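Local coordinates for protein extracellular invertase (Aspergillus kawachii, PDB 5XH8) that probably cleaves sucrose as a family 32 beta-fructofuranosidase and, with high transfructosylation activity, passes fructosyl units on to build fructooligosaccharides such as 1-kestose, at residues A[71-76]-A[343-348]; A[52-57]-A[322-327]. All blocks are in the same frame, centred on the assembly; numbering follows the deposited sequence.

Interaction 1. Residues A[71-76]-A[343-348]; sequences DDLATY and ISYVWL
Tyr76 OH and Tyr345 OH share a hydrogen bond of 2.9 Å in which either may be the donor. The two phenols come from opposite directions, and neither ring covers the other: Tyr76 OH lies in the plane of the Tyr345 ring, at its edge, and Tyr345 OH lies near the plane of the Tyr76 ring. In both tyrosines CG sits beside the backbone N (chi1 -56° and -66°), which directs the phenols at each other so that their hydroxyls meet. The apolar contact comes from Leu73, whose CD2 meets Ile343 CD1 tip to tip at 3.9 Å. Its other branch, CD1, makes a van der Waals contact of 3.6 Å with the hydroxyl oxygen Tyr345 OH. Within the loop, Asp72 OD1 takes two backbone N-H groups from the same face of its carboxylate, Ala74 N and Thr75 N, each at 2.8 Å; the former comes from well above the plane. Thr75 OG1 gives its hydrogen to Asp72 OD2, so both carboxylate oxygens hold the bend. Outside, Leu73 O and Ala74 O are hydrogen-bonded to Thr422 OG1 and Tyr597 OH. An Asx turn thus shapes a loop whose Leu73 and Tyr76 side chains pack on strand 341-348, consistent with the meeting of first and last blades in the family 32 beta-propeller.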
loop_
_atom_site.group_PDB
_atom_site.type_symbol
_atom_site.label_atom_id
_atom_site.label_comp_id
_atom_site.label_asym_id
_atom_site.label_seq_id
_atom_site.Cartn_x
_atom_site.Cartn_y
_atom_site.Cartn_z
ATOM N N ASP A 71 12.381 31.979 16.267
ATOM C CA ASP A 71 12.253 33.246 15.550
ATOM C C ASP A 71 13.578 33.928 15.353
ATOM O O ASP A 71 13.610 35.014 14.770
ATOM C CB ASP A 71 11.232 34.186 16.214
ATOM C CG ASP A 71 11.673 34.687 17.591
ATOM O OD1 ASP A 71 12.861 34.916 17.819
ATOM O OD2 ASP A 71 10.797 34.861 18.442
ATOM N N ASP A 72 14.670 33.308 15.818
ATOM C CA ASP A 72 15.989 33.935 15.742
ATOM C C ASP A 72 17.119 32.999 15.300
ATOM O O ASP A 72 18.266 33.440 15.099
ATOM C CB ASP A 72 16.308 34.590 17.110
ATOM C CG ASP A 72 16.309 33.568 18.269
ATOM O OD1 ASP A 72 16.210 32.342 18.001
ATOM O OD2 ASP A 72 16.402 33.972 19.445
ATOM N N LEU A 73 16.796 31.711 15.121
ATOM C CA LEU A 73 17.790 30.667 14.850
ATOM C C LEU A 73 18.887 30.589 15.928
ATOM O O LEU A 73 20.050 30.288 15.649
ATOM C CB LEU A 73 18.367 30.770 13.431
ATOM C CG LEU A 73 18.956 29.463 12.858
ATOM C CD1 LEU A 73 17.880 28.394 12.623
ATOM C CD2 LEU A 73 19.737 29.717 11.578
ATOM N N ALA A 74 18.457 30.804 17.166
ATOM C CA ALA A 74 19.324 30.679 18.345
ATOM C C ALA A 74 18.598 29.971 19.457
ATOM O O ALA A 74 19.105 28.978 20.002
ATOM C CB ALA A 74 19.785 32.051 18.807
ATOM N N THR A 75 17.402 30.466 19.768
ATOM C CA THR A 75 16.574 29.936 20.829
ATOM C C THR A 75 15.288 29.317 20.269
ATOM O O THR A 75 14.826 29.680 19.180
ATOM C CB THR A 75 16.169 31.052 21.799
ATOM O OG1 THR A 75 15.344 31.999 21.099
ATOM C CG2 THR A 75 17.405 31.746 22.389
ATOM N N TYR A 76 14.697 28.423 21.051
ATOM C CA TYR A 76 13.575 27.594 20.601
ATOM C C TYR A 76 12.431 27.585 21.594
ATOM O O TYR A 76 12.641 27.766 22.805
ATOM C CB TYR A 76 14.059 26.154 20.339
ATOM C CG TYR A 76 15.188 26.114 19.359
ATOM C CD1 TYR A 76 16.499 26.290 19.782
ATOM C CD2 TYR A 76 14.956 25.957 17.986
ATOM C CE1 TYR A 76 17.551 26.292 18.885
ATOM C CE2 TYR A 76 16.009 25.947 17.080
ATOM C CZ TYR A 76 17.311 26.112 17.534
ATOM O OH TYR A 76 18.384 26.096 16.665
ATOM N N ILE A 343 20.353 25.421 6.281
ATOM C CA ILE A 343 20.697 25.122 7.667
ATOM C C ILE A 343 20.543 23.620 7.862
ATOM O O ILE A 343 19.464 23.073 7.583
ATOM C CB ILE A 343 19.763 25.879 8.625
ATOM C CG1 ILE A 343 19.734 27.392 8.305
ATOM C CG2 ILE A 343 20.112 25.575 10.092
ATOM C CD1 ILE A 343 21.091 28.084 8.307
ATOM N N SER A 344 21.609 22.957 8.312
ATOM C CA SER A 344 21.619 21.524 8.609
ATOM C C SER A 344 21.847 21.240 10.109
ATOM O O SER A 344 22.772 21.804 10.740
ATOM C CB SER A 344 22.737 20.842 7.831
ATOM O OG SER A 344 22.616 19.440 7.921
ATOM N N TYR A 345 20.983 20.385 10.664
ATOM C CA TYR A 345 21.136 19.814 11.997
ATOM C C TYR A 345 21.569 18.372 11.865
ATOM O O TYR A 345 20.835 17.522 11.341
ATOM C CB TYR A 345 19.819 19.858 12.787
ATOM C CG TYR A 345 19.324 21.228 13.124
ATOM C CD1 TYR A 345 18.592 21.972 12.195
ATOM C CD2 TYR A 345 19.556 21.787 14.370
ATOM C CE1 TYR A 345 18.137 23.246 12.495
ATOM C CE2 TYR A 345 19.100 23.047 14.693
ATOM C CZ TYR A 345 18.394 23.784 13.753
ATOM O OH TYR A 345 17.935 25.039 14.051
ATOM N N VAL A 346 22.754 18.086 12.367
ATOM C CA VAL A 346 23.268 16.733 12.489
ATOM C C VAL A 346 22.784 16.104 13.803
ATOM O O VAL A 346 22.716 16.780 14.813
ATOM C CB VAL A 346 24.806 16.759 12.482
ATOM C CG1 VAL A 346 25.403 15.360 12.682
ATOM C CG2 VAL A 346 25.306 17.357 11.172
ATOM N N TRP A 347 22.468 14.814 13.775
ATOM C CA TRP A 347 22.085 14.075 14.975
ATOM C C TRP A 347 23.339 13.546 15.653
ATOM O O TRP A 347 24.212 13.007 14.980
ATOM C CB TRP A 347 21.207 12.880 14.592
ATOM C CG TRP A 347 20.724 11.963 15.677
ATOM C CD1 TRP A 347 20.216 12.313 16.883
ATOM C CD2 TRP A 347 20.659 10.533 15.613
ATOM N NE1 TRP A 347 19.839 11.197 17.577
ATOM C CE2 TRP A 347 20.103 10.087 16.823
ATOM C CE3 TRP A 347 21.023 9.583 14.647
ATOM C CZ2 TRP A 347 19.895 8.736 17.101
ATOM C CZ3 TRP A 347 20.824 8.240 14.924
ATOM C CH2 TRP A 347 20.265 7.826 16.138
ATOM N N LEU A 348 23.390 13.654 16.976
ATOM C CA LEU A 348 24.407 12.976 17.787
ATOM C C LEU A 348 23.689 11.953 18.649
ATOM O O LEU A 348 23.093 12.291 19.686
ATOM C CB LEU A 348 25.176 13.980 18.656
ATOM C CG LEU A 348 26.415 13.430 19.408
ATOM C CD1 LEU A 348 27.488 13.048 18.406
ATOM C CD2 LEU A 348 26.967 14.436 20.432
#

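Interaction 2. Residues A[52-57]-A[322-327]; sequences GLFHVG and AGKVLP
Lys324 touches the Phe54 ring with its CB but sends its polar end elsewhere: NZ is hydrogen-bonded to Val102 O, which gives this buried amine a partner. The bend lies at chi2 (67°), beyond which the chain runs extended and leads away from strand 54-57. CB stays behind at the ring edge, near the ring plane, 4.2 Å from Phe54 CZ. Leu326 meets the same ring at an oblique angle, through one methyl: its CD1 is 3.7 Å from Phe54 CD1 and 4.1 Å from Phe54 CB. With CG anti to the backbone N (chi1 -172°), Phe54 extends across the gap between the strands. Strands 54-57 and 322-326 run antiparallel (164°), with axes 9.2 Å apart at their closest, so they face each other through side chains instead of pairing as neighbours in a sheet; this fits the close packing of first and last blades in a beta-propeller. His45 of strand 37-47 spans the gap as a polar bridge, ND1 bonded to Gly57 N and NE2 to Ala322 O. Thr47, Thr70 and Leu73 also touch the Phe54 side chain, and Ile343 packs against Leu326.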
loop_
_atom_site.group_PDB
_atom_site.type_symbol
_atom_site.label_atom_id
_atom_site.label_comp_id
_atom_site.label_asym_id
_atom_site.label_seq_id
_atom_site.Cartn_x
_atom_site.Cartn_y
_atom_site.Cartn_z
ATOM N N GLY A 52 6.977 33.512 9.022
ATOM C CA GLY A 52 8.414 33.544 9.030
ATOM C C GLY A 52 9.117 32.681 10.081
ATOM O O GLY A 52 10.346 32.651 10.079
ATOM N N LEU A 53 8.378 31.967 10.943
ATOM C CA LEU A 53 8.996 31.098 11.964
ATOM C C LEU A 53 9.605 29.887 11.321
ATOM O O LEU A 53 9.011 29.297 10.406
ATOM C CB LEU A 53 7.984 30.566 12.967
ATOM C CG LEU A 53 7.439 31.461 14.044
ATOM C CD1 LEU A 53 6.352 30.706 14.810
ATOM C CD2 LEU A 53 8.574 31.896 14.955
ATOM N N PHE A 54 10.762 29.494 11.841
ATOM C CA PHE A 54 11.426 28.311 11.406
ATOM C C PHE A 54 11.103 27.161 12.358
ATOM O O PHE A 54 11.362 27.244 13.564
ATOM C CB PHE A 54 12.919 28.537 11.324
ATOM C CG PHE A 54 13.660 27.404 10.694
ATOM C CD1 PHE A 54 13.335 26.977 9.398
ATOM C CD2 PHE A 54 14.659 26.748 11.375
ATOM C CE1 PHE A 54 14.019 25.933 8.795
ATOM C CE2 PHE A 54 15.340 25.697 10.786
ATOM C CZ PHE A 54 15.023 25.281 9.491
ATOM N N HIS A 55 10.564 26.087 11.790
ATOM C CA HIS A 55 10.173 24.892 12.530
ATOM C C HIS A 55 11.265 23.861 12.372
ATOM O O HIS A 55 11.692 23.612 11.253
ATOM C CB HIS A 55 8.878 24.309 11.976
ATOM C CG HIS A 55 7.682 25.159 12.234
ATOM N ND1 HIS A 55 6.569 24.685 12.887
ATOM C CD2 HIS A 55 7.443 26.464 11.971
ATOM C CE1 HIS A 55 5.685 25.655 12.998
ATOM N NE2 HIS A 55 6.187 26.744 12.445
ATOM N N VAL A 56 11.713 23.291 13.501
ATOM C CA VAL A 56 12.594 22.132 13.519
ATOM C C VAL A 56 11.813 20.891 14.007
ATOM O O VAL A 56 10.897 21.006 14.825
ATOM C CB VAL A 56 13.872 22.339 14.390
ATOM C CG1 VAL A 56 14.698 23.517 13.895
ATOM C CG2 VAL A 56 13.527 22.536 15.855
ATOM N N GLY A 57 12.187 19.713 13.529
ATOM C CA GLY A 57 11.517 18.465 13.889
ATOM C C GLY A 57 12.557 17.401 14.162
ATOM O O GLY A 57 13.715 17.534 13.758
ATOM N N ALA A 322 19.532 16.413 8.839
ATOM C CA ALA A 322 18.426 16.995 8.138
ATOM C C ALA A 322 18.597 18.490 8.137
ATOM O O ALA A 322 18.700 19.140 9.190
ATOM C CB ALA A 322 17.097 16.637 8.781
ATOM N N GLY A 323 18.490 19.032 6.940
ATOM C CA GLY A 323 18.677 20.441 6.670
ATOM C C GLY A 323 17.501 20.956 5.866
ATOM O O GLY A 323 16.678 20.184 5.379
ATOM N N LYS A 324 17.415 22.266 5.746
ATOM C CA LYS A 324 16.325 22.894 5.035
ATOM C C LYS A 324 16.756 24.272 4.578
ATOM O O LYS A 324 17.512 24.951 5.268
ATOM C CB LYS A 324 15.110 23.046 5.955
ATOM C CG LYS A 324 13.793 23.372 5.268
ATOM C CD LYS A 324 13.311 22.209 4.393
ATOM C CE LYS A 324 11.859 22.366 3.923
ATOM N NZ LYS A 324 11.476 21.156 3.130
ATOM N N VAL A 325 16.208 24.687 3.445
ATOM C CA VAL A 325 16.295 26.058 2.976
ATOM C C VAL A 325 15.650 26.971 3.991
ATOM O O VAL A 325 14.527 26.727 4.445
ATOM C CB VAL A 325 15.565 26.243 1.614
ATOM C CG1 VAL A 325 15.512 27.720 1.219
ATOM C CG2 VAL A 325 16.295 25.440 0.556
ATOM N N LEU A 326 16.372 28.024 4.358
ATOM C CA LEU A 326 15.830 29.081 5.224
ATOM C C LEU A 326 15.910 30.383 4.431
ATOM O O LEU A 326 17.019 30.872 4.170
ATOM C CB LEU A 326 16.666 29.188 6.522
ATOM C CG LEU A 326 16.279 30.284 7.518
ATOM C CD1 LEU A 326 14.887 30.048 8.106
ATOM C CD2 LEU A 326 17.330 30.416 8.624
ATOM N N PRO A 327 14.758 30.930 4.019
ATOM C CA PRO A 327 14.880 32.110 3.166
ATOM C C PRO A 327 15.271 33.383 3.927
ATOM O O PRO A 327 14.976 33.541 5.129
ATOM C CB PRO A 327 13.485 32.239 2.529
ATOM C CG PRO A 327 12.577 31.586 3.488
ATOM C CD PRO A 327 13.359 30.481 4.134
#

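In the fold
From the N terminus the chain first lays down 52-57 on strand 54-60, then turns through 71-76 after strand 65-70. Most of the family 32 N-terminal region follows before 322-327 returns to the first segment, closing the loop of interaction 2. Strand 341-348 then comes back to 71-76 and closes that of interaction 1, so the two loops cross. Their later segments are antiparallel neighbours, with probable hydrogen bonds from Lys324 N to Ile343 O and from Tyr345 N to Ala322 O. On the early side, Leu53 packs on Asp71. Tyr345 also touches Val56. Together, interactions 1 and 2 tie strand 54-60 and the loop after strand 65-70 to strands 318-326 and 341-348.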